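Local coordinates for protein molybdopterin adenylyltransferase (Pyrococcus furiosus, PDB 4LHB) that transfers an adenylyl group from ATP to molybdopterin, releasing diphosphate, in the biosynthesis of the molybdenum cofactor, at residues Gly42-Pro53 / Val66-Asp74; Phe121-Ser129 / Ala165-Ile173. All blocks are in the same frame, centred on the assembly; numbering follows the deposited sequence.

Contact 1: residues Gly42-Pro53 / Val66-Asp74; sequences GAKGEREDKSGP and VYYKIVPDD
The ring of Y68 meets the carboxylate of D49 at its edge. D49 OD2 lies in the plane of the ring and accepts a hydrogen bond from Y68 OH. The modelled distance from Y68 OH to D49 OD2 is 2.5 Å, very short and doubtful, because OD2 is uncertainly placed. The two flat groups are nearly coplanar, 21° apart, and their side chains reach toward each other from the two segments. G52 CA lies obliquely to the same ring, 4.3 Å from Y68 CE1.

The other carboxylate oxygen faces its own segment. D49 OD1 takes G52 N at 3.2 Å with an N-H...O angle of 162°, on its syn side but well out of the carboxylate plane. S51 N adds a weak bond to D49 OD1. With CG anti to the backbone N (chi1 -175°), D49 can cap the first turn of helix 51-60 and still reach the strand.

Beside this polar pair, I70 runs along D49, pointing the other way, with I70 CD1 3.5 Å from D49 CB. Its other branch, CG2, packs on the backbone of the short helix, 3.5 Å from A43 N. A43 CB in turn sits 3.6 Å from P72 CD, just past the end of the strand. T37, on the adjacent strand 32-38, touches both Y68 and I70.

Strands 32-38 and 64-71 are parallel neighbours, and the connection between them runs through helix 40-44 and helix 51-60. This is a beta-alpha-beta crossover of the alpha/beta fold of the MoaB/Mog family, seen at the loop and N-terminal end of helix 51-60.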
loop_
_atom_site.group_PDB
_atom_site.type_symbol
_atom_site.label_atom_id
_atom_site.label_comp_id
_atom_site.label_asym_id
_atom_site.label_seq_id
_atom_site.Cartn_x
_atom_site.Cartn_y
_atom_site.Cartn_z
ATOM N N GLY C 42 8.833 -17.953 -26.104
ATOM C CA GLY C 42 8.372 -17.227 -27.284
ATOM C C GLY C 42 9.290 -16.130 -27.789
ATOM O O GLY C 42 9.553 -16.034 -28.995
ATOM N N ALA C 43 9.768 -15.285 -26.877
ATOM C CA ALA C 43 10.655 -14.180 -27.265
ATOM C C ALA C 43 11.982 -14.660 -27.901
ATOM O O ALA C 43 12.680 -13.859 -28.544
ATOM C CB ALA C 43 10.946 -13.294 -26.060
ATOM N N LYS C 44 12.308 -15.944 -27.675
ATOM C CA LYS C 44 13.566 -16.567 -28.089
ATOM C C LYS C 44 13.441 -17.186 -29.475
ATOM O O LYS C 44 14.401 -17.130 -30.262
ATOM C CB LYS C 44 14.025 -17.638 -27.069
ATOM C CG LYS C 44 14.966 -17.102 -25.983
ATOM C CD LYS C 44 15.126 -18.017 -24.760
ATOM C CE LYS C 44 16.372 -17.621 -23.954
ATOM N NZ LYS C 44 16.255 -17.790 -22.476
ATOM N N GLY C 45 12.260 -17.743 -29.769
ATOM C CA GLY C 45 11.956 -18.385 -31.055
ATOM C C GLY C 45 11.690 -19.884 -30.902
ATOM O O GLY C 45 11.768 -20.630 -31.888
ATOM N N GLU C 46 11.332 -20.325 -29.693
ATOM C CA GLU C 46 11.329 -21.744 -29.354
ATOM C C GLU C 46 9.933 -22.330 -29.273
ATOM O O GLU C 46 9.725 -23.463 -29.670
ATOM C CB GLU C 46 12.089 -22.020 -28.031
ATOM C CG GLU C 46 13.113 -20.947 -27.614
ATOM C CD GLU C 46 14.438 -21.492 -27.078
ATOM O OE1 GLU C 46 14.621 -21.570 -25.836
ATOM O OE2 GLU C 46 15.317 -21.797 -27.916
ATOM N N ARG C 47 8.981 -21.585 -28.722
ATOM C CA ARG C 47 7.575 -21.975 -28.747
ATOM C C ARG C 47 6.924 -20.989 -29.705
ATOM O O ARG C 47 7.305 -19.815 -29.755
ATOM C CB ARG C 47 6.960 -21.940 -27.333
ATOM C CG ARG C 47 5.431 -22.052 -27.263
ATOM C CD ARG C 47 4.897 -22.635 -25.947
ATOM N NE ARG C 47 5.427 -21.980 -24.733
ATOM C CZ ARG C 47 4.858 -20.963 -24.061
ATOM N NH1 ARG C 47 3.714 -20.414 -24.469
ATOM N NH2 ARG C 47 5.450 -20.469 -22.966
ATOM N N GLU C 48 5.995 -21.484 -30.515
ATOM C CA GLU C 48 5.243 -20.649 -31.448
ATOM C C GLU C 48 4.181 -19.918 -30.633
ATOM O O GLU C 48 3.533 -20.535 -29.771
ATOM C CB GLU C 48 4.560 -21.539 -32.488
ATOM C CG GLU C 48 3.800 -20.850 -33.619
ATOM C CD GLU C 48 3.046 -21.854 -34.516
ATOM O OE1 GLU C 48 2.286 -21.388 -35.402
ATOM O OE2 GLU C 48 3.194 -23.104 -34.339
ATOM N N ASP C 49 4.017 -18.616 -30.882
ATOM C CA ASP C 49 2.958 -17.848 -30.226
ATOM C C ASP C 49 1.573 -18.073 -30.870
ATOM O O ASP C 49 1.294 -17.524 -31.945
ATOM C CB ASP C 49 3.282 -16.368 -30.307
ATOM C CG ASP C 49 2.303 -15.523 -29.559
ATOM O OD1 ASP C 49 1.546 -16.067 -28.732
ATOM O OD2 ASP C 49 2.302 -14.310 -29.798
ATOM N N LYS C 50 0.716 -18.847 -30.217
ATOM C CA LYS C 50 -0.619 -19.087 -30.747
ATOM C C LYS C 50 -1.651 -18.102 -30.142
ATOM O O LYS C 50 -2.657 -17.818 -30.779
ATOM C CB LYS C 50 -1.042 -20.575 -30.572
ATOM C CG LYS C 50 -0.479 -21.570 -31.620
ATOM C CD LYS C 50 -0.990 -21.325 -33.064
ATOM C CE LYS C 50 -0.713 -22.493 -34.039
ATOM N NZ LYS C 50 -1.256 -22.344 -35.437
ATOM N N SER C 51 -1.353 -17.534 -28.963
ATOM C CA SER C 51 -2.298 -16.679 -28.222
ATOM C C SER C 51 -2.364 -15.216 -28.694
ATOM O O SER C 51 -3.456 -14.657 -28.844
ATOM C CB SER C 51 -2.020 -16.726 -26.718
ATOM O OG SER C 51 -2.306 -18.011 -26.196
ATOM N N GLY C 52 -1.222 -14.571 -28.886
ATOM C CA GLY C 52 -1.231 -13.231 -29.473
ATOM C C GLY C 52 -2.102 -13.170 -30.744
ATOM O O GLY C 52 -3.051 -12.398 -30.818
ATOM N N PRO C 53 -1.789 -14.007 -31.753
ATOM C CA PRO C 53 -2.545 -13.995 -33.033
ATOM C C PRO C 53 -4.033 -14.216 -32.888
ATOM O O PRO C 53 -4.807 -13.565 -33.596
ATOM C CB PRO C 53 -1.898 -15.149 -33.829
ATOM C CG PRO C 53 -0.486 -15.129 -33.333
ATOM C CD PRO C 53 -0.607 -14.898 -31.839
ATOM N N VAL C 66 -2.975 -1.907 -33.911
ATOM C CA VAL C 66 -1.849 -0.988 -34.186
ATOM C C VAL C 66 -0.472 -1.433 -33.672
ATOM O O VAL C 66 0.508 -0.735 -33.882
ATOM C CB VAL C 66 -2.133 0.427 -33.631
ATOM C CG1 VAL C 66 -3.389 0.985 -34.271
ATOM C CG2 VAL C 66 -2.249 0.416 -32.098
ATOM N N TYR C 67 -0.379 -2.571 -32.997
ATOM C CA TYR C 67 0.882 -2.968 -32.332
ATOM C C TYR C 67 0.858 -4.393 -31.872
ATOM O O TYR C 67 -0.108 -4.830 -31.272
ATOM C CB TYR C 67 1.141 -2.094 -31.104
ATOM C CG TYR C 67 2.488 -2.298 -30.453
ATOM C CD1 TYR C 67 3.538 -1.456 -30.747
ATOM C CD2 TYR C 67 2.719 -3.340 -29.529
ATOM C CE1 TYR C 67 4.779 -1.626 -30.152
ATOM C CE2 TYR C 67 3.949 -3.522 -28.954
ATOM C CZ TYR C 67 4.980 -2.651 -29.265
ATOM O OH TYR C 67 6.236 -2.764 -28.673
ATOM N N TYR C 68 1.958 -5.089 -32.125
ATOM C CA TYR C 68 2.202 -6.458 -31.622
ATOM C C TYR C 68 3.715 -6.692 -31.315
ATOM O O TYR C 68 4.585 -6.187 -32.038
ATOM C CB TYR C 68 1.690 -7.472 -32.608
ATOM C CG TYR C 68 2.070 -8.880 -32.316
ATOM C CD1 TYR C 68 1.684 -9.496 -31.157
ATOM C CD2 TYR C 68 2.795 -9.620 -33.243
ATOM C CE1 TYR C 68 2.018 -10.817 -30.899
ATOM C CE2 TYR C 68 3.154 -10.933 -32.998
ATOM C CZ TYR C 68 2.767 -11.531 -31.826
ATOM O OH TYR C 68 3.099 -12.846 -31.627
ATOM N N LYS C 69 4.010 -7.402 -30.215
ATOM C CA LYS C 69 5.377 -7.735 -29.851
ATOM C C LYS C 69 5.414 -8.891 -28.884
ATOM O O LYS C 69 4.499 -9.025 -28.051
ATOM C CB LYS C 69 6.084 -6.549 -29.251
ATOM C CG LYS C 69 7.562 -6.812 -29.007
ATOM C CD LYS C 69 8.425 -5.580 -29.249
ATOM C CE LYS C 69 9.747 -5.536 -28.454
ATOM N NZ LYS C 69 10.140 -4.099 -28.239
ATOM N N ILE C 70 6.437 -9.757 -29.027
ATOM C CA ILE C 70 6.628 -10.903 -28.117
ATOM C C ILE C 70 7.770 -10.445 -27.297
ATOM O O ILE C 70 8.768 -10.019 -27.859
ATOM C CB ILE C 70 7.064 -12.194 -28.818
ATOM C CG1 ILE C 70 6.194 -12.433 -30.055
ATOM C CG2 ILE C 70 6.962 -13.408 -27.885
ATOM C CD1 ILE C 70 5.683 -13.875 -30.188
ATOM N N VAL C 71 7.628 -10.468 -25.983
ATOM C CA VAL C 71 8.715 -10.016 -25.087
ATOM C C VAL C 71 9.019 -11.087 -24.036
ATOM O O VAL C 71 8.158 -11.860 -23.613
ATOM C CB VAL C 71 8.369 -8.666 -24.389
ATOM C CG1 VAL C 71 8.183 -7.542 -25.406
ATOM C CG2 VAL C 71 7.157 -8.779 -23.450
ATOM N N PRO C 72 10.248 -11.153 -23.591
ATOM C CA PRO C 72 10.530 -12.065 -22.491
ATOM C C PRO C 72 9.761 -11.721 -21.197
ATOM O O PRO C 72 9.244 -10.620 -21.066
ATOM C CB PRO C 72 12.026 -11.881 -22.276
ATOM C CG PRO C 72 12.299 -10.544 -22.804
ATOM C CD PRO C 72 11.410 -10.358 -23.969
ATOM N N ASP C 73 9.716 -12.654 -20.251
ATOM C CA ASP C 73 9.041 -12.445 -18.973
ATOM C C ASP C 73 9.923 -11.555 -18.135
ATOM O O ASP C 73 10.552 -11.995 -17.206
ATOM C CB ASP C 73 8.707 -13.792 -18.289
ATOM C CG ASP C 73 7.356 -13.761 -17.456
ATOM O OD1 ASP C 73 6.859 -14.884 -17.222
ATOM O OD2 ASP C 73 6.766 -12.680 -17.018
ATOM N N ASP C 74 9.953 -10.275 -18.481
ATOM C CA ASP C 74 10.921 -9.302 -17.970
ATOM C C ASP C 74 10.234 -7.912 -17.803
ATOM O O ASP C 74 9.778 -7.305 -18.767
ATOM C CB ASP C 74 12.073 -9.202 -18.971
ATOM C CG ASP C 74 13.148 -8.157 -18.572
ATOM O OD1 ASP C 74 12.924 -6.951 -18.695
ATOM O OD2 ASP C 74 14.245 -8.551 -18.161
#

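Contact 2: residues Phe121-Ser129 / Ala165-Ile173; sequences FGEVFRAKS and AVKTGLEII
F121 turns ring carbon CE1 to I172, 3.8 Å from I172 CG2. I173 CG1 touches the same ring carbon.

One turn on, V124 CG1 lies 3.8 Å from I172 CD1. F125 follows, as a knob in the hole formed by A165, T168, G169 and I172. Its CG is anti to the backbone N (chi1 -172°), and the ring extends to the partner helix. A165 O lies at the ring edge, in plane, 3.4 Å from F125 CE1. G169 N is 3.5 Å from that same carbon, so the ring comes close to bare backbone. I172 CD1 packs 3.7 Å from F125 CA.

K128 lays its CG on T168 CG2 at 3.5 Å. S129 OG donates a hydrogen bond to F125 O, which also accepts S129 N from the opposite face.

The axes of segments 121-129 and 165-173 come within 9.8 Å, their N-to-C directions 121° apart. No hydrogen bond joins the two segments. Close fit and apolar burial therefore hold them together. The polar ends are held otherwise: K128 NZ forms a salt bridge with E131 and T168 OG1 hydrogen-bonds to N164 O, each on its own helix, and E171 OE1 is hydrogen-bonded to Y135 OH of a neighbouring subunit.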
loop_
_atom_site.group_PDB
_atom_site.type_symbol
_atom_site.label_atom_id
_atom_site.label_comp_id
_atom_site.label_asym_id
_atom_site.label_seq_id
_atom_site.Cartn_x
_atom_site.Cartn_y
_atom_site.Cartn_z
ATOM N N PHE C 121 -12.411 -7.266 -13.456
ATOM C CA PHE C 121 -12.243 -8.203 -14.539
ATOM C C PHE C 121 -11.796 -9.594 -14.115
ATOM O O PHE C 121 -12.204 -10.584 -14.712
ATOM C CB PHE C 121 -11.276 -7.620 -15.543
ATOM C CG PHE C 121 -11.018 -8.509 -16.686
ATOM C CD1 PHE C 121 -11.722 -8.346 -17.862
ATOM C CD2 PHE C 121 -10.077 -9.515 -16.584
ATOM C CE1 PHE C 121 -11.502 -9.196 -18.942
ATOM C CE2 PHE C 121 -9.836 -10.366 -17.652
ATOM C CZ PHE C 121 -10.557 -10.212 -18.842
ATOM N N GLY C 122 -10.966 -9.683 -13.080
ATOM C CA GLY C 122 -10.411 -10.976 -12.689
ATOM C C GLY C 122 -11.480 -11.838 -12.122
ATOM O O GLY C 122 -11.505 -13.048 -12.352
ATOM N N GLU C 123 -12.356 -11.216 -11.334
ATOM C CA GLU C 123 -13.445 -11.951 -10.692
ATOM C C GLU C 123 -14.340 -12.529 -11.748
ATOM O O GLU C 123 -14.695 -13.702 -11.665
ATOM C CB GLU C 123 -14.315 -11.048 -9.867
ATOM C CG GLU C 123 -13.662 -10.355 -8.706
ATOM C CD GLU C 123 -14.698 -9.905 -7.681
ATOM O OE1 GLU C 123 -15.922 -10.021 -7.936
ATOM O OE2 GLU C 123 -14.300 -9.429 -6.606
ATOM N N VAL C 124 -14.706 -11.697 -12.731
ATOM C CA VAL C 124 -15.607 -12.128 -13.807
ATOM C C VAL C 124 -14.955 -13.235 -14.642
ATOM O O VAL C 124 -15.536 -14.325 -14.838
ATOM C CB VAL C 124 -16.092 -10.931 -14.648
ATOM C CG1 VAL C 124 -16.682 -11.422 -15.954
ATOM C CG2 VAL C 124 -17.097 -10.105 -13.813
ATOM N N PHE C 125 -13.707 -12.984 -15.022
ATOM C CA PHE C 125 -12.853 -13.993 -15.643
ATOM C C PHE C 125 -12.863 -15.284 -14.850
ATOM O O PHE C 125 -13.044 -16.350 -15.399
ATOM C CB PHE C 125 -11.384 -13.503 -15.777
ATOM C CG PHE C 125 -10.531 -14.421 -16.571
ATOM C CD1 PHE C 125 -10.345 -14.210 -17.916
ATOM C CD2 PHE C 125 -9.967 -15.536 -15.993
ATOM C CE1 PHE C 125 -9.580 -15.075 -18.678
ATOM C CE2 PHE C 125 -9.227 -16.423 -16.741
ATOM C CZ PHE C 125 -9.019 -16.179 -18.085
ATOM N N ARG C 126 -12.602 -15.195 -13.564
ATOM C CA ARG C 126 -12.563 -16.393 -12.764
ATOM C C ARG C 126 -13.918 -17.069 -12.693
ATOM O O ARG C 126 -13.978 -18.297 -12.738
ATOM C CB ARG C 126 -11.966 -16.117 -11.366
ATOM C CG ARG C 126 -10.441 -16.104 -11.429
ATOM C CD ARG C 126 -9.708 -16.001 -10.104
ATOM N NE ARG C 126 -9.897 -14.692 -9.507
ATOM C CZ ARG C 126 -9.295 -13.587 -9.909
ATOM N NH1 ARG C 126 -8.444 -13.605 -10.920
ATOM N NH2 ARG C 126 -9.575 -12.438 -9.315
ATOM N N ALA C 127 -15.001 -16.300 -12.635
ATOM C CA ALA C 127 -16.353 -16.913 -12.591
ATOM C C ALA C 127 -16.624 -17.694 -13.868
ATOM O O ALA C 127 -17.032 -18.837 -13.806
ATOM C CB ALA C 127 -17.449 -15.888 -12.340
ATOM N N LYS C 128 -16.366 -17.117 -15.024
ATOM C CA LYS C 128 -16.627 -17.867 -16.241
ATOM C C LYS C 128 -15.717 -19.098 -16.291
ATOM O O LYS C 128 -16.159 -20.190 -16.618
ATOM C CB LYS C 128 -16.436 -16.999 -17.501
ATOM C CG LYS C 128 -16.863 -17.670 -18.812
ATOM C CD LYS C 128 -18.379 -17.879 -18.909
ATOM C CE LYS C 128 -18.811 -18.697 -20.139
ATOM N NZ LYS C 128 -19.042 -20.152 -19.854
ATOM N N SER C 129 -14.444 -18.919 -15.956
ATOM C CA SER C 129 -13.458 -19.988 -16.030
ATOM C C SER C 129 -13.778 -21.141 -15.121
ATOM O O SER C 129 -13.447 -22.274 -15.429
ATOM C CB SER C 129 -12.081 -19.467 -15.660
ATOM O OG SER C 129 -11.568 -18.681 -16.703
ATOM N N ALA C 165 -7.438 -20.010 -21.787
ATOM C CA ALA C 165 -7.593 -18.914 -20.884
ATOM C C ALA C 165 -7.800 -17.679 -21.734
ATOM O O ALA C 165 -8.623 -16.797 -21.388
ATOM C CB ALA C 165 -6.373 -18.776 -19.982
ATOM N N VAL C 166 -7.089 -17.598 -22.862
ATOM C CA VAL C 166 -7.233 -16.412 -23.692
ATOM C C VAL C 166 -8.625 -16.275 -24.348
ATOM O O VAL C 166 -9.186 -15.169 -24.447
ATOM C CB VAL C 166 -6.126 -16.315 -24.709
ATOM C CG1 VAL C 166 -6.519 -15.339 -25.795
ATOM C CG2 VAL C 166 -4.872 -15.866 -23.993
ATOM N N LYS C 167 -9.216 -17.399 -24.738
ATOM C CA LYS C 167 -10.540 -17.378 -25.370
ATOM C C LYS C 167 -11.597 -16.957 -24.367
ATOM O O LYS C 167 -12.466 -16.170 -24.713
ATOM C CB LYS C 167 -10.897 -18.736 -25.968
ATOM C CG LYS C 167 -10.169 -19.096 -27.251
ATOM C CD LYS C 167 -10.453 -20.550 -27.686
ATOM C CE LYS C 167 -11.959 -20.873 -27.734
ATOM N NZ LYS C 167 -12.252 -22.131 -28.486
ATOM N N THR C 168 -11.518 -17.444 -23.130
ATOM C CA THR C 168 -12.468 -17.003 -22.114
ATOM C C THR C 168 -12.312 -15.505 -21.868
ATOM O O THR C 168 -13.303 -14.792 -21.750
ATOM C CB THR C 168 -12.293 -17.752 -20.793
ATOM O OG1 THR C 168 -11.900 -19.110 -21.049
ATOM C CG2 THR C 168 -13.585 -17.773 -20.007
ATOM N N GLY C 169 -11.077 -15.003 -21.827
ATOM C CA GLY C 169 -10.859 -13.548 -21.686
ATOM C C GLY C 169 -11.400 -12.702 -22.842
ATOM O O GLY C 169 -11.985 -11.598 -22.664
ATOM N N LEU C 170 -11.204 -13.237 -24.036
ATOM C CA LEU C 170 -11.724 -12.603 -25.240
ATOM C C LEU C 170 -13.257 -12.533 -25.252
ATOM O O LEU C 170 -13.843 -11.545 -25.683
ATOM C CB LEU C 170 -11.187 -13.314 -26.472
ATOM C CG LEU C 170 -9.737 -12.954 -26.787
ATOM C CD1 LEU C 170 -9.137 -13.927 -27.805
ATOM C CD2 LEU C 170 -9.597 -11.500 -27.213
ATOM N N GLU C 171 -13.926 -13.546 -24.764
ATOM C CA GLU C 171 -15.364 -13.430 -24.685
ATOM C C GLU C 171 -15.718 -12.123 -23.918
ATOM O O GLU C 171 -16.596 -11.343 -24.321
ATOM C CB GLU C 171 -15.943 -14.643 -23.962
ATOM C CG GLU C 171 -16.607 -15.733 -24.803
ATOM C CD GLU C 171 -17.656 -16.505 -23.969
ATOM O OE1 GLU C 171 -18.568 -15.855 -23.376
ATOM O OE2 GLU C 171 -17.572 -17.762 -23.890
ATOM N N ILE C 172 -14.986 -11.872 -22.825
ATOM C CA ILE C 172 -15.335 -10.787 -21.899
ATOM C C ILE C 172 -14.960 -9.434 -22.461
ATOM O O ILE C 172 -15.730 -8.475 -22.372
ATOM C CB ILE C 172 -14.780 -11.042 -20.470
ATOM C CG1 ILE C 172 -15.306 -12.380 -19.937
ATOM C CG2 ILE C 172 -15.193 -9.947 -19.506
ATOM C CD1 ILE C 172 -14.535 -12.898 -18.747
ATOM N N ILE C 173 -13.798 -9.352 -23.076
ATOM C CA ILE C 173 -13.358 -8.097 -23.686
ATOM C C ILE C 173 -14.286 -7.681 -24.829
ATOM O O ILE C 173 -14.738 -6.537 -24.856
ATOM C CB ILE C 173 -11.891 -8.197 -24.166
ATOM C CG1 ILE C 173 -10.976 -8.499 -22.969
ATOM C CG2 ILE C 173 -11.421 -6.914 -24.865
ATOM C CD1 ILE C 173 -9.710 -9.231 -23.340
#

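The two contacts lie in different parts of one domain, with centres about 21 Å apart. Contact 1 is partly buried, its centre about 13 Å from that of the chain, and joins loop, helix ends and strand 64-71, an outermost strand of the sheet within the chain. Contact 2 is buried, its centre about 11 Å from that point, and joins two helices. Its chemistry is largely apolar, whereas contact 1 mixes a carboxylate, a phenol and apolar groups. Both reach other subunits: D73 and D74 of contact 1 hydrogen-bond to Q150 of one, V124 and I172 of contact 2 pack on T137 and V138 of another. The contacts touch where S51 OG meets V166 CG2 at 4.0 Å.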